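Local structure of 199aa long hypothetical Trp repressor binding protein (Sulfolobus tokodaii, 2ZKI) at residues S16-A21 against F112-A116; I37-R41 against V57-V63; L65-R69 against T95-L99; V142-Y146 against G159-A163; E150-T156 against D173-I179. The protein is of unproven function but, as a flavodoxin-like member of the WrbA family, probably binds FMN and acts as an NAD(P)H-dependent oxidoreductase. One frame throughout, in Å; residues are numbered along the deposited sequence.

Contact 1: residues S16-A21 against F112-A116; sequences SIVELA and FFTEA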
# COMPACT_ATOMS: atom_id res chain seq x y z
N SER A 16 2.08 3.40 24.92
CA SER A 16 3.21 2.49 24.70
C SER A 16 4.12 2.91 23.54
O SER A 16 5.25 2.43 23.43
CB SER A 16 2.72 1.05 24.50
OG SER A 16 1.77 0.98 23.45
N ILE A 17 3.62 3.80 22.69
CA ILE A 17 4.40 4.35 21.58
C ILE A 17 5.55 5.23 22.09
O ILE A 17 6.62 5.29 21.47
CB ILE A 17 3.49 5.13 20.57
CG1 ILE A 17 4.27 5.55 19.32
CG2 ILE A 17 2.80 6.32 21.23
CD1 ILE A 17 4.33 4.50 18.23
N VAL A 18 5.33 5.87 23.24
CA VAL A 18 6.34 6.69 23.90
C VAL A 18 7.53 5.84 24.34
O VAL A 18 8.68 6.20 24.08
CB VAL A 18 5.76 7.46 25.12
CG1 VAL A 18 6.83 8.32 25.79
CG2 VAL A 18 4.56 8.31 24.72
N GLU A 19 7.25 4.71 24.99
CA GLU A 19 8.31 3.80 25.43
C GLU A 19 9.06 3.20 24.25
O GLU A 19 10.27 2.97 24.33
CB GLU A 19 7.75 2.69 26.34
CG GLU A 19 8.83 2.03 27.21
CD GLU A 19 8.34 0.82 28.00
OE1 GLU A 19 9.11 -0.17 28.11
OE2 GLU A 19 7.20 0.84 28.51
N LEU A 20 8.35 2.96 23.15
CA LEU A 20 8.97 2.52 21.89
C LEU A 20 9.95 3.57 21.36
O LEU A 20 11.02 3.22 20.84
CB LEU A 20 7.91 2.20 20.84
CG LEU A 20 7.17 0.86 20.92
CD1 LEU A 20 5.98 0.85 19.97
CD2 LEU A 20 8.11 -0.32 20.61
N ALA A 21 9.58 4.84 21.49
CA ALA A 21 10.41 5.96 21.04
C ALA A 21 11.69 6.12 21.87
O ALA A 21 12.74 6.45 21.32
CB ALA A 21 9.60 7.25 21.07
N PHE A 112 10.36 3.54 10.29
CA PHE A 112 9.02 3.69 10.84
C PHE A 112 8.69 2.67 11.91
O PHE A 112 9.12 1.51 11.84
CB PHE A 112 7.96 3.63 9.73
CG PHE A 112 8.16 4.64 8.64
CD1 PHE A 112 8.73 4.28 7.43
CD2 PHE A 112 7.76 5.97 8.83
CE1 PHE A 112 8.91 5.22 6.42
CE2 PHE A 112 7.94 6.91 7.83
CZ PHE A 112 8.51 6.54 6.62
N PHE A 113 7.92 3.11 12.90
CA PHE A 113 7.44 2.25 13.97
C PHE A 113 6.00 2.59 14.36
O PHE A 113 5.55 3.72 14.20
CB PHE A 113 8.38 2.29 15.19
CG PHE A 113 8.50 3.64 15.84
CD1 PHE A 113 9.34 4.62 15.30
CD2 PHE A 113 7.81 3.93 17.02
CE1 PHE A 113 9.47 5.86 15.92
CE2 PHE A 113 7.93 5.17 17.64
CZ PHE A 113 8.76 6.14 17.09
N THR A 114 5.28 1.59 14.87
CA THR A 114 3.86 1.74 15.16
C THR A 114 3.41 0.85 16.32
O THR A 114 4.23 0.18 16.94
CB THR A 114 2.99 1.51 13.88
OG1 THR A 114 1.64 1.92 14.12
CG2 THR A 114 3.01 0.05 13.44
N GLU A 115 2.11 0.86 16.61
CA GLU A 115 1.53 0.11 17.71
C GLU A 115 0.07 -0.17 17.40
O GLU A 115 -0.63 0.69 16.86
CB GLU A 115 1.67 0.91 19.02
CG GLU A 115 1.03 0.28 20.26
CD GLU A 115 -0.42 0.71 20.48
OE1 GLU A 115 -0.73 1.90 20.25
OE2 GLU A 115 -1.25 -0.14 20.88
N ALA A 116 -0.39 -1.37 17.73
CA ALA A 116 -1.79 -1.75 17.56
C ALA A 116 -2.26 -2.64 18.71
O ALA A 116 -1.48 -3.43 19.26
CB ALA A 116 -1.99 -2.45 16.23
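Two first torsions set up the meeting of Ile17 and Phe113. Ile17 carries CG1 trans to its amide nitrogen (chi1 -173°), which sends CD1 out from the helix flank, while Phe113 holds CG between its backbone nitrogen and carbonyl carbon (chi1 62°), lifting the ring off the strand toward the helix. The two side chains cross at about a right angle, with Ile17 CD1 3.7 Å from Phe113 CE2. The ring reaches two more positions of the same helix: Phe113 CD2 lies 4.2 Å from Leu20 CB, and Phe113 CZ 4.2 Å from Ala21 CB. One aromatic thus covers residues one turn apart on the same flank of the helix, a compact example of how a parallel sheet is sealed by the helix lying on it. Leu20 passes beside the ring to put CD1 3.6 Å from the carbonyl oxygen of Thr114, and Ser16 OG rests against the aliphatic part of Glu115, 3.3 Å from CG. No hydrogen bond links the segments, so shape and burial carry the contact. With a serine instead of Phe113, Ile17, Leu20 and Ala21 would probably lose their common apolar partner and a gap would open between helix and strand. The axes of helix 16-21 and strand 112-115 come within 8.6 Å and run roughly antiparallel. Phe113 also leans on Phe11 of strand 6-11 and Ala75 of strand 73-79, whereas Thr114 points to the other side of the sheet, where it packs on helix 125-130 and bonds through OG1 to Ser78 O.

Contact 2: residues I37-R41 against V57-V63; sequences IRRVR and VKDIPEV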
# COMPACT_ATOMS: atom_id res chain seq x y z
N ILE A 37 14.51 13.27 21.05
CA ILE A 37 13.18 12.68 21.06
C ILE A 37 12.14 13.81 21.12
O ILE A 37 12.12 14.59 22.07
CB ILE A 37 12.98 11.69 22.23
CG1 ILE A 37 13.91 10.48 22.07
CG2 ILE A 37 11.52 11.25 22.34
CD1 ILE A 37 14.07 9.63 23.32
N ARG A 38 11.31 13.89 20.08
CA ARG A 38 10.31 14.94 19.97
C ARG A 38 8.93 14.37 19.66
O ARG A 38 8.82 13.35 18.97
CB ARG A 38 10.69 15.93 18.86
CG ARG A 38 12.09 16.56 18.96
CD ARG A 38 12.12 17.76 19.89
NE ARG A 38 12.66 17.42 21.21
CZ ARG A 38 13.90 17.70 21.61
NH1 ARG A 38 14.74 18.34 20.82
NH2 ARG A 38 14.28 17.35 22.83
N ARG A 39 7.89 15.02 20.17
CA ARG A 39 6.50 14.67 19.85
C ARG A 39 5.82 15.78 19.05
O ARG A 39 6.33 16.90 18.96
CB ARG A 39 5.71 14.32 21.12
CG ARG A 39 5.78 15.34 22.25
CD ARG A 39 4.68 16.40 22.16
NE ARG A 39 4.61 17.22 23.36
CZ ARG A 39 3.72 17.06 24.34
NH1 ARG A 39 3.75 17.86 25.40
NH2 ARG A 39 2.80 16.10 24.26
N VAL A 40 4.67 15.46 18.45
CA VAL A 40 3.91 16.43 17.65
C VAL A 40 2.74 17.04 18.41
O VAL A 40 2.27 16.48 19.41
CB VAL A 40 3.41 15.83 16.30
CG1 VAL A 40 4.57 15.57 15.36
CG2 VAL A 40 2.58 14.57 16.53
N ARG A 41 2.28 18.19 17.93
CA ARG A 41 1.12 18.90 18.47
C ARG A 41 -0.16 18.09 18.28
O ARG A 41 -0.31 17.39 17.28
CB ARG A 41 0.99 20.24 17.75
CG ARG A 41 0.26 21.33 18.50
CD ARG A 41 -0.17 22.43 17.53
NE ARG A 41 -0.24 23.75 18.16
CZ ARG A 41 0.76 24.63 18.17
NH1 ARG A 41 1.93 24.34 17.59
NH2 ARG A 41 0.60 25.80 18.76
N VAL A 57 3.88 12.70 28.70
CA VAL A 57 4.67 13.24 27.60
C VAL A 57 5.19 14.67 27.88
O VAL A 57 5.80 15.29 27.00
CB VAL A 57 3.88 13.23 26.26
CG1 VAL A 57 4.82 13.18 25.07
CG2 VAL A 57 2.93 12.05 26.21
N LYS A 58 4.95 15.17 29.09
CA LYS A 58 5.32 16.55 29.44
C LYS A 58 6.83 16.79 29.56
O LYS A 58 7.28 17.93 29.48
CB LYS A 58 4.57 17.03 30.68
CG LYS A 58 3.16 17.52 30.37
CD LYS A 58 2.43 18.06 31.59
CE LYS A 58 1.02 18.50 31.21
NZ LYS A 58 0.26 19.04 32.38
N ASP A 59 7.59 15.72 29.73
CA ASP A 59 9.05 15.79 29.73
C ASP A 59 9.62 15.88 28.31
O ASP A 59 10.73 16.39 28.12
CB ASP A 59 9.65 14.59 30.46
CG ASP A 59 9.47 14.68 31.97
OD1 ASP A 59 9.91 15.69 32.56
OD2 ASP A 59 8.88 13.74 32.55
N ILE A 60 8.87 15.39 27.33
CA ILE A 60 9.29 15.40 25.92
C ILE A 60 8.80 16.66 25.21
O ILE A 60 7.59 16.87 25.09
CB ILE A 60 8.82 14.13 25.17
CG1 ILE A 60 9.39 12.87 25.83
CG2 ILE A 60 9.22 14.19 23.69
CD1 ILE A 60 8.56 11.63 25.60
N PRO A 61 9.74 17.50 24.73
CA PRO A 61 9.41 18.76 24.05
C PRO A 61 8.72 18.54 22.71
O PRO A 61 8.85 17.46 22.12
CB PRO A 61 10.79 19.40 23.83
CG PRO A 61 11.71 18.70 24.76
CD PRO A 61 11.19 17.31 24.83
N GLU A 62 8.00 19.55 22.24
CA GLU A 62 7.36 19.50 20.93
C GLU A 62 8.39 19.69 19.81
O GLU A 62 9.38 20.40 19.98
CB GLU A 62 6.27 20.56 20.80
CG GLU A 62 4.95 20.19 21.47
CD GLU A 62 3.82 21.15 21.14
OE1 GLU A 62 2.64 20.76 21.31
OE2 GLU A 62 4.10 22.29 20.70
N VAL A 63 8.15 19.03 18.68
CA VAL A 63 9.03 19.11 17.53
C VAL A 63 8.90 20.46 16.83
O VAL A 63 7.81 21.03 16.76
CB VAL A 63 8.76 17.95 16.53
CG1 VAL A 63 7.35 18.04 15.94
CG2 VAL A 63 9.82 17.92 15.42
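Arg39 and Glu62 face each other in a single backbone bridge, in which Arg39 uses both its backbone N-H and its carbonyl oxygen. Its amide N gives to Pro61 O at 3.3 Å in a nearly straight bond (170° at the hydrogen), and its O accepts from Val63 N at 2.8 Å. The pair of bonds brackets Glu62, the pattern of a parallel bridge, so the loop lends the strand one short rung without becoming a strand itself; Glu62 CA adds a CA-H...O contact to the same Arg39 oxygen. Within the loop, a type I turn from Val57 to Ile60 is closed by Ile60 N on Val57 O. Ile37 O receives a weak bond from Arg38 NE at 3.0 Å, made possible by the chain of Arg38 folding back at chi2 and chi3. That fold also carries its guanidinium across Pro61, where Arg38 NH2 comes 3.5 Å from Pro61 CG. A bound sulfate outside both segments pairs with the same nitrogen. Arg39 curls over the turn, with Val57 CG1 on one face of its guanidinium, 3.6 Å from NH2. The carboxylate of Glu62 lies near two positive groups without a salt bridge to either: OE1 is 4.5 Å from Arg39 NE and OE2 4.3 Å from Arg41 NH1, so its attraction is probably only long-range. The bridge lies along the outermost strand of the sheet within this chain, 34-39, whose Arg38 and Val40 bond to strand 6-11. Val40 and Val63 pack together on Phe92 of helix 87-94, and Ile60 covers Val18 and Lys22 of helix 16-31.

Contact 3: residues L65-R69 against T95-L99; sequences LDDMR and TTAIL. With SO4 (sulfate ion), chain N.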
# COMPACT_ATOMS: atom_id res chain seq x y z
N LEU A 65 10.43 22.75 13.19
CA LEU A 65 10.97 22.56 11.84
C LEU A 65 12.50 22.62 11.80
O LEU A 65 13.11 22.17 10.83
CB LEU A 65 10.35 23.57 10.86
CG LEU A 65 8.87 23.40 10.51
CD1 LEU A 65 8.33 24.67 9.85
CD2 LEU A 65 8.62 22.18 9.62
N ASP A 66 13.10 23.18 12.84
CA ASP A 66 14.56 23.18 13.00
C ASP A 66 15.08 21.77 13.30
O ASP A 66 16.18 21.41 12.87
CB ASP A 66 14.99 24.14 14.11
CG ASP A 66 14.89 25.60 13.70
OD1 ASP A 66 15.33 25.94 12.58
OD2 ASP A 66 14.38 26.40 14.51
N ASP A 67 14.28 20.99 14.03
CA ASP A 67 14.61 19.60 14.37
C ASP A 67 14.77 18.71 13.14
O ASP A 67 15.58 17.78 13.14
CB ASP A 67 13.56 19.02 15.31
CG ASP A 67 13.58 19.65 16.69
OD1 ASP A 67 12.51 19.73 17.32
OD2 ASP A 67 14.67 20.06 17.16
N MET A 68 14.00 19.01 12.09
CA MET A 68 14.07 18.27 10.83
C MET A 68 15.34 18.63 10.05
O MET A 68 15.92 17.78 9.38
CB MET A 68 12.82 18.54 9.98
CG MET A 68 11.49 18.31 10.69
SD MET A 68 11.11 16.57 11.01
CE MET A 68 10.70 16.00 9.36
N ARG A 69 15.75 19.89 10.14
CA ARG A 69 16.98 20.36 9.50
C ARG A 69 18.21 19.81 10.21
O ARG A 69 19.21 19.47 9.58
CB ARG A 69 17.03 21.89 9.48
CG ARG A 69 15.95 22.57 8.66
CD ARG A 69 16.07 24.08 8.78
NE ARG A 69 15.09 24.77 7.94
CZ ARG A 69 13.96 25.30 8.37
NH1 ARG A 69 13.63 25.25 9.66
NH2 ARG A 69 13.14 25.91 7.51
N THR A 95 2.81 20.35 7.32
CA THR A 95 3.48 21.65 7.53
C THR A 95 4.92 21.67 7.01
O THR A 95 5.52 22.75 6.89
CB THR A 95 3.45 22.10 9.01
OG1 THR A 95 4.27 21.24 9.81
CG2 THR A 95 2.03 22.11 9.56
N THR A 96 5.48 20.50 6.71
CA THR A 96 6.86 20.39 6.22
C THR A 96 6.98 20.67 4.72
O THR A 96 7.94 20.24 4.07
CB THR A 96 7.48 19.00 6.54
OG1 THR A 96 6.73 17.96 5.91
CG2 THR A 96 7.53 18.75 8.04
N ALA A 97 6.01 21.40 4.17
CA ALA A 97 5.98 21.73 2.74
C ALA A 97 7.16 22.58 2.28
O ALA A 97 7.59 22.47 1.13
CB ALA A 97 4.66 22.40 2.38
N ILE A 98 7.68 23.42 3.17
CA ILE A 98 8.86 24.24 2.85
C ILE A 98 10.13 23.41 2.79
O ILE A 98 11.02 23.68 1.98
CB ILE A 98 9.05 25.44 3.83
CG1 ILE A 98 9.01 24.99 5.29
CG2 ILE A 98 8.01 26.53 3.54
CD1 ILE A 98 9.59 25.99 6.27
N LEU A 99 10.21 22.39 3.64
CA LEU A 99 11.35 21.47 3.64
C LEU A 99 11.36 20.63 2.37
O LEU A 99 12.42 20.22 1.89
CB LEU A 99 11.32 20.58 4.89
CG LEU A 99 11.26 21.27 6.26
CD1 LEU A 99 10.97 20.26 7.35
CD2 LEU A 99 12.52 22.07 6.58
S SO4 N . 11.54 27.91 9.99
O1 SO4 N . 12.67 27.60 10.86
O2 SO4 N . 10.43 28.40 10.79
O3 SO4 N . 11.94 28.94 9.03
O4 SO4 N . 11.13 26.71 9.26
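Leu65 and Leu99 form the centre of a small packing of two helices, 65-70 and 97-101, at one border of this flavodoxin-like alpha/beta fold. The two branches of Leu65 divide the work: CD2 lies 3.8 Å from Leu99 CD1 and also touches the methyl CG2 of Thr96, while CD1 meets Ile98 CD1 at 4.0 Å. Met68 crosses Leu99 at about a right angle, its CB 3.6 Å from CD1. The other methyl of Leu99, CD2, sits over one face of the Arg69 guanidinium, toward its rim, so one leucine serves both the apolar interior and the flat side of a charged group. The chain of Arg69, extended from CG to NE, runs back toward the first turn of the helix, near Asp66 and Leu65. In the second shell, Asp66 OD1 is in a salt bridge with Arg69 NH1 at 3.4 Å, which restrains the guanidinium. Thr96, at the N-cap position of helix 97-101, directs OG1 away from this apolar cluster to Leu93 O and Tyr133 OH, and Thr95 OG1 bonds to Phe92 O. Phe48 of the second subunit packs on Leu65, and Leu44 of that subunit on Thr95, placing the contact at a subunit boundary. A sulfate ion, probably from the crystallisation liquor, completes the outer layer: its O4 lies in the guanidinium plane at the edge, 2.9 Å from Arg69 NH1 and 2.8 Å from Arg69 NH2.

Contact 4: residues V142-Y146 against G159-A163; sequences VPIGY and GPYGA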
# COMPACT_ATOMS: atom_id res chain seq x y z
N VAL A 142 14.42 2.80 5.65
CA VAL A 142 15.20 1.77 6.34
C VAL A 142 14.30 0.80 7.11
O VAL A 142 13.82 1.12 8.21
CB VAL A 142 16.26 2.40 7.29
CG1 VAL A 142 17.04 1.32 8.04
CG2 VAL A 142 17.23 3.29 6.51
N PRO A 143 14.04 -0.38 6.54
CA PRO A 143 13.37 -1.44 7.28
C PRO A 143 14.35 -2.15 8.20
O PRO A 143 15.56 -2.02 8.02
CB PRO A 143 12.90 -2.41 6.18
CG PRO A 143 13.24 -1.74 4.87
CD PRO A 143 14.33 -0.79 5.15
N ILE A 144 13.84 -2.88 9.19
CA ILE A 144 14.71 -3.68 10.05
C ILE A 144 14.84 -5.13 9.58
O ILE A 144 15.85 -5.79 9.86
CB ILE A 144 14.30 -3.62 11.55
CG1 ILE A 144 12.80 -3.87 11.73
CG2 ILE A 144 14.73 -2.30 12.14
CD1 ILE A 144 12.38 -4.00 13.18
N GLY A 145 13.83 -5.62 8.87
CA GLY A 145 13.85 -6.96 8.29
C GLY A 145 13.94 -8.03 9.36
O GLY A 145 13.11 -8.08 10.26
N TYR A 146 14.96 -8.87 9.24
CA TYR A 146 15.21 -9.92 10.23
C TYR A 146 16.68 -9.95 10.61
O TYR A 146 17.35 -10.99 10.52
CB TYR A 146 14.73 -11.28 9.71
CG TYR A 146 13.23 -11.39 9.49
CD1 TYR A 146 12.67 -11.18 8.23
CD2 TYR A 146 12.38 -11.69 10.55
CE1 TYR A 146 11.30 -11.27 8.03
CE2 TYR A 146 11.00 -11.79 10.36
CZ TYR A 146 10.47 -11.58 9.09
OH TYR A 146 9.12 -11.67 8.89
N GLY A 159 8.44 -6.68 13.81
CA GLY A 159 8.41 -7.35 12.51
C GLY A 159 9.34 -6.68 11.52
O GLY A 159 10.02 -5.72 11.87
N PRO A 160 9.38 -7.18 10.27
CA PRO A 160 10.30 -6.67 9.26
C PRO A 160 10.04 -5.22 8.85
O PRO A 160 10.97 -4.50 8.47
CB PRO A 160 10.08 -7.61 8.07
CG PRO A 160 8.73 -8.20 8.28
CD PRO A 160 8.54 -8.28 9.76
N TYR A 161 8.78 -4.80 8.94
CA TYR A 161 8.37 -3.45 8.57
C TYR A 161 8.83 -2.41 9.59
O TYR A 161 9.17 -1.28 9.22
CB TYR A 161 6.85 -3.40 8.37
CG TYR A 161 6.36 -4.28 7.24
CD1 TYR A 161 6.00 -5.60 7.47
CD2 TYR A 161 6.27 -3.79 5.94
CE1 TYR A 161 5.55 -6.42 6.44
CE2 TYR A 161 5.83 -4.59 4.89
CZ TYR A 161 5.46 -5.91 5.15
OH TYR A 161 5.02 -6.71 4.12
N GLY A 162 8.84 -2.79 10.86
CA GLY A 162 9.30 -1.92 11.94
C GLY A 162 8.98 -2.45 13.32
O GLY A 162 8.30 -3.47 13.46
N ALA A 163 9.49 -1.76 14.34
CA ALA A 163 9.22 -2.11 15.73
C ALA A 163 7.78 -1.77 16.10
O ALA A 163 7.27 -0.69 15.76
CB ALA A 163 10.19 -1.39 16.66
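The ring of Tyr146 lies beside the pyrrolidine ring of Pro160, the two pointing the same way and meeting obliquely: Tyr146 CE1 is 3.9 Å from Pro160 CB, and Tyr146 OH stands 3.5 Å from Pro160 CD. Phe152 stacks with the same tyrosine, and Trp100 of the third subunit meets it edge-to-face. Both segments are loops beyond the last strand of the flavodoxin-like sheet, brought together where subunits of the tetramer join. With an alanine instead of Tyr146, Pro160 would probably lose its neighbouring wall, and Phe152 and Trp100 of the third subunit their aromatic partner. The backbone shows how one carbonyl can pin two loops. Pro160 O takes a bond from Gly145 N at 3.1 Å, in the carbonyl plane on a lone pair, and a second, weak one from Ile144 N at 3.4 Å. In return Pro160 CA makes a CA-H...O contact with Gly145 O at 3.3 Å. Gly145 turns the chain with a positive phi of 62°, and weak bonds between Gly159 and Gly162 draw in the 159-162 loop. The CB of Tyr161 points away from segment 142-146, and its OH bonds to His136 of the third subunit and Thr125 of the fourth. Ile144 holds CG1 between its backbone N and carbonyl carbon (chi1 48°), which brings Ile144 CD1 beside Gly159 O and 3.7 Å from Gly162 C.

Contact 5: residues E150-T156 against D173-I179; sequences ELFQTTT and DEMERKI. With SO4 (sulfate ion), chain L; SO4 (sulfate ion), chain K.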
# COMPACT_ATOMS: atom_id res chain seq x y z
N GLU A 150 15.62 -12.18 17.40
CA GLU A 150 14.38 -11.87 18.12
C GLU A 150 13.21 -11.56 17.18
O GLU A 150 12.05 -11.72 17.55
CB GLU A 150 14.59 -10.70 19.09
CG GLU A 150 15.25 -11.08 20.42
CD GLU A 150 16.75 -11.40 20.31
OE1 GLU A 150 17.30 -11.99 21.26
OE2 GLU A 150 17.38 -11.05 19.28
N LEU A 151 13.53 -11.12 15.96
CA LEU A 151 12.52 -10.79 14.95
C LEU A 151 11.83 -12.03 14.37
O LEU A 151 10.68 -11.96 13.93
CB LEU A 151 13.13 -9.94 13.83
CG LEU A 151 13.27 -8.44 14.13
CD1 LEU A 151 14.32 -7.80 13.25
CD2 LEU A 151 11.94 -7.72 14.00
N PHE A 152 12.55 -13.16 14.38
CA PHE A 152 11.96 -14.45 14.07
C PHE A 152 11.12 -14.94 15.25
O PHE A 152 10.02 -15.48 15.07
CB PHE A 152 13.04 -15.49 13.77
CG PHE A 152 13.87 -15.20 12.54
CD1 PHE A 152 13.39 -15.53 11.27
CD2 PHE A 152 15.14 -14.64 12.65
CE1 PHE A 152 14.16 -15.28 10.13
CE2 PHE A 152 15.91 -14.39 11.52
CZ PHE A 152 15.42 -14.71 10.25
N GLN A 153 11.64 -14.73 16.46
CA GLN A 153 11.09 -15.31 17.69
C GLN A 153 9.82 -14.64 18.22
O GLN A 153 8.95 -15.32 18.75
CB GLN A 153 12.15 -15.30 18.79
CG GLN A 153 13.32 -16.24 18.55
CD GLN A 153 14.45 -16.06 19.55
OE1 GLN A 153 14.42 -15.16 20.40
NE2 GLN A 153 15.47 -16.91 19.45
N THR A 154 9.74 -13.32 18.08
CA THR A 154 8.66 -12.54 18.69
C THR A 154 7.27 -13.06 18.35
O THR A 154 6.98 -13.38 17.20
CB THR A 154 8.77 -11.02 18.38
OG1 THR A 154 7.70 -10.31 19.01
CG2 THR A 154 8.74 -10.75 16.88
N THR A 155 6.42 -13.15 19.37
CA THR A 155 5.03 -13.56 19.21
C THR A 155 4.11 -12.40 19.58
O THR A 155 2.88 -12.49 19.43
CB THR A 155 4.67 -14.79 20.08
OG1 THR A 155 4.83 -14.46 21.47
CG2 THR A 155 5.56 -15.98 19.73
N THR A 156 4.71 -11.31 20.06
CA THR A 156 3.96 -10.13 20.49
C THR A 156 4.06 -9.00 19.47
O THR A 156 3.29 -8.96 18.51
CB THR A 156 4.39 -9.66 21.89
OG1 THR A 156 5.82 -9.67 21.98
CG2 THR A 156 3.81 -10.58 22.97
N ASP A 173 7.39 -5.63 26.48
CA ASP A 173 8.08 -6.86 26.89
C ASP A 173 9.52 -6.91 26.36
O ASP A 173 9.91 -6.08 25.54
CB ASP A 173 7.29 -8.11 26.49
CG ASP A 173 7.00 -8.19 25.00
OD1 ASP A 173 5.83 -8.01 24.62
OD2 ASP A 173 7.94 -8.44 24.22
N GLU A 174 10.29 -7.89 26.83
CA GLU A 174 11.72 -8.00 26.50
C GLU A 174 11.99 -8.04 24.99
O GLU A 174 12.89 -7.34 24.51
CB GLU A 174 12.33 -9.24 27.18
CG GLU A 174 13.85 -9.32 27.09
CD GLU A 174 14.39 -10.73 27.29
OE1 GLU A 174 15.52 -10.86 27.80
OE2 GLU A 174 13.68 -11.70 26.94
N MET A 175 11.23 -8.85 24.27
CA MET A 175 11.36 -9.00 22.82
C MET A 175 11.24 -7.66 22.10
O MET A 175 12.02 -7.36 21.20
CB MET A 175 10.30 -9.96 22.28
CG MET A 175 10.52 -11.42 22.65
SD MET A 175 11.75 -12.21 21.60
CE MET A 175 12.14 -13.66 22.58
N GLU A 176 10.27 -6.86 22.52
CA GLU A 176 9.95 -5.59 21.87
C GLU A 176 11.03 -4.52 22.07
O GLU A 176 11.34 -3.78 21.13
CB GLU A 176 8.59 -5.08 22.35
CG GLU A 176 7.42 -5.99 21.96
CD GLU A 176 6.10 -5.57 22.58
OE1 GLU A 176 6.11 -4.88 23.61
OE2 GLU A 176 5.05 -5.94 22.02
N ARG A 177 11.59 -4.46 23.27
CA ARG A 177 12.67 -3.51 23.59
C ARG A 177 13.94 -3.82 22.80
O ARG A 177 14.63 -2.91 22.34
CB ARG A 177 12.99 -3.51 25.08
CG ARG A 177 11.81 -3.25 26.01
CD ARG A 177 12.29 -3.05 27.44
NE ARG A 177 11.47 -3.80 28.39
CZ ARG A 177 11.82 -4.97 28.92
NH1 ARG A 177 12.98 -5.53 28.61
NH2 ARG A 177 11.00 -5.57 29.78
N LYS A 178 14.23 -5.12 22.65
CA LYS A 178 15.37 -5.60 21.87
C LYS A 178 15.22 -5.20 20.41
O LYS A 178 16.20 -4.81 19.76
CB LYS A 178 15.49 -7.12 21.98
CG LYS A 178 16.04 -7.65 23.30
CD LYS A 178 17.55 -7.89 23.22
CE LYS A 178 18.00 -9.02 24.15
NZ LYS A 178 17.72 -8.75 25.60
N ILE A 179 14.00 -5.31 19.90
CA ILE A 179 13.68 -4.99 18.51
C ILE A 179 13.68 -3.48 18.25
O ILE A 179 14.14 -3.02 17.20
CB ILE A 179 12.34 -5.63 18.07
CG1 ILE A 179 12.49 -7.16 17.98
CG2 ILE A 179 11.86 -5.07 16.73
CD1 ILE A 179 11.18 -7.92 17.98
S SO4 L . 9.43 -8.87 30.19
O1 SO4 L . 10.86 -8.84 30.49
O2 SO4 L . 8.73 -9.61 31.25
O3 SO4 L . 8.91 -7.51 30.14
O4 SO4 L . 9.21 -9.53 28.91
S SO4 K . 16.27 -5.16 28.38
O1 SO4 K . 17.62 -4.81 28.81
O2 SO4 K . 15.56 -5.78 29.50
O3 SO4 K . 15.56 -3.95 27.97
O4 SO4 K . 16.34 -6.09 27.26
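Ile179 and Leu151 carry the apolar packing between helix 150-153 and the start of helix 174-195: Ile179 CG2 lies 3.8 Å from Leu151 CD2, and Ile179 CD1 meets Thr154 CG2 at 3.9 Å. Met175 makes van der Waals contact with two polar side chains: bent at chi2 (-80°), it puts SD 3.9 Å from Glu150 CG and the methyl CE against the amide oxygen OE1 of Gln153. Hydrogen bonding across the contact is carried by Thr156, whose OG1 donates to Asp173 OD1 at 3.1 Å, on the syn side of the carboxylate and somewhat out of its plane. Thr154 turns OG1 instead to Gly157 O. Inside the second segment, Asp173 OD2 accepts from Glu176 N at 3.3 Å, and Glu176 OE1 accepts from Asp173 N at 3.2 Å, each carboxylate met from above its plane. Glu176 has further partners in His165 for OE1 and Leu166 N for OE2, so this buried acid ties the helix start to the preceding loop. Among charged groups, Lys178 makes a long salt bridge with Glu174. A sulfate accepts from Glu174 N through O4 at 2.9 Å, where the positive helix end probably suits an anion, and Arg177 NH2 adds a weak bond. The reciprocal pair Asp173 and Glu176 is a capping box, here opening the last helix of the flavodoxin-like fold while Thr156 braces its capping aspartate.

Contact 1 lies nearest the chain's centre and touches two others: Val18 CG1 packs on Ile60 CD1 of contact 2 at 3.7 Å, and Thr114 N lies 3.2 Å from Ala163 O of contact 4, a probable hydrogen bond. Contact 2 passes to contact 3 through Arg38 and Asp67, whereas contacts 4 and 5 interlock around Leu151 and Tyr146, their segments alternating along the chain. Contacts 3 and 5 sit on opposite sides of the centre, about 33 Å apart between centres. A sulfate about 4 Å from the side chain of Ile17, near the start of helix 16-31, is consistent with the phosphate site of FMN in flavodoxin-like proteins.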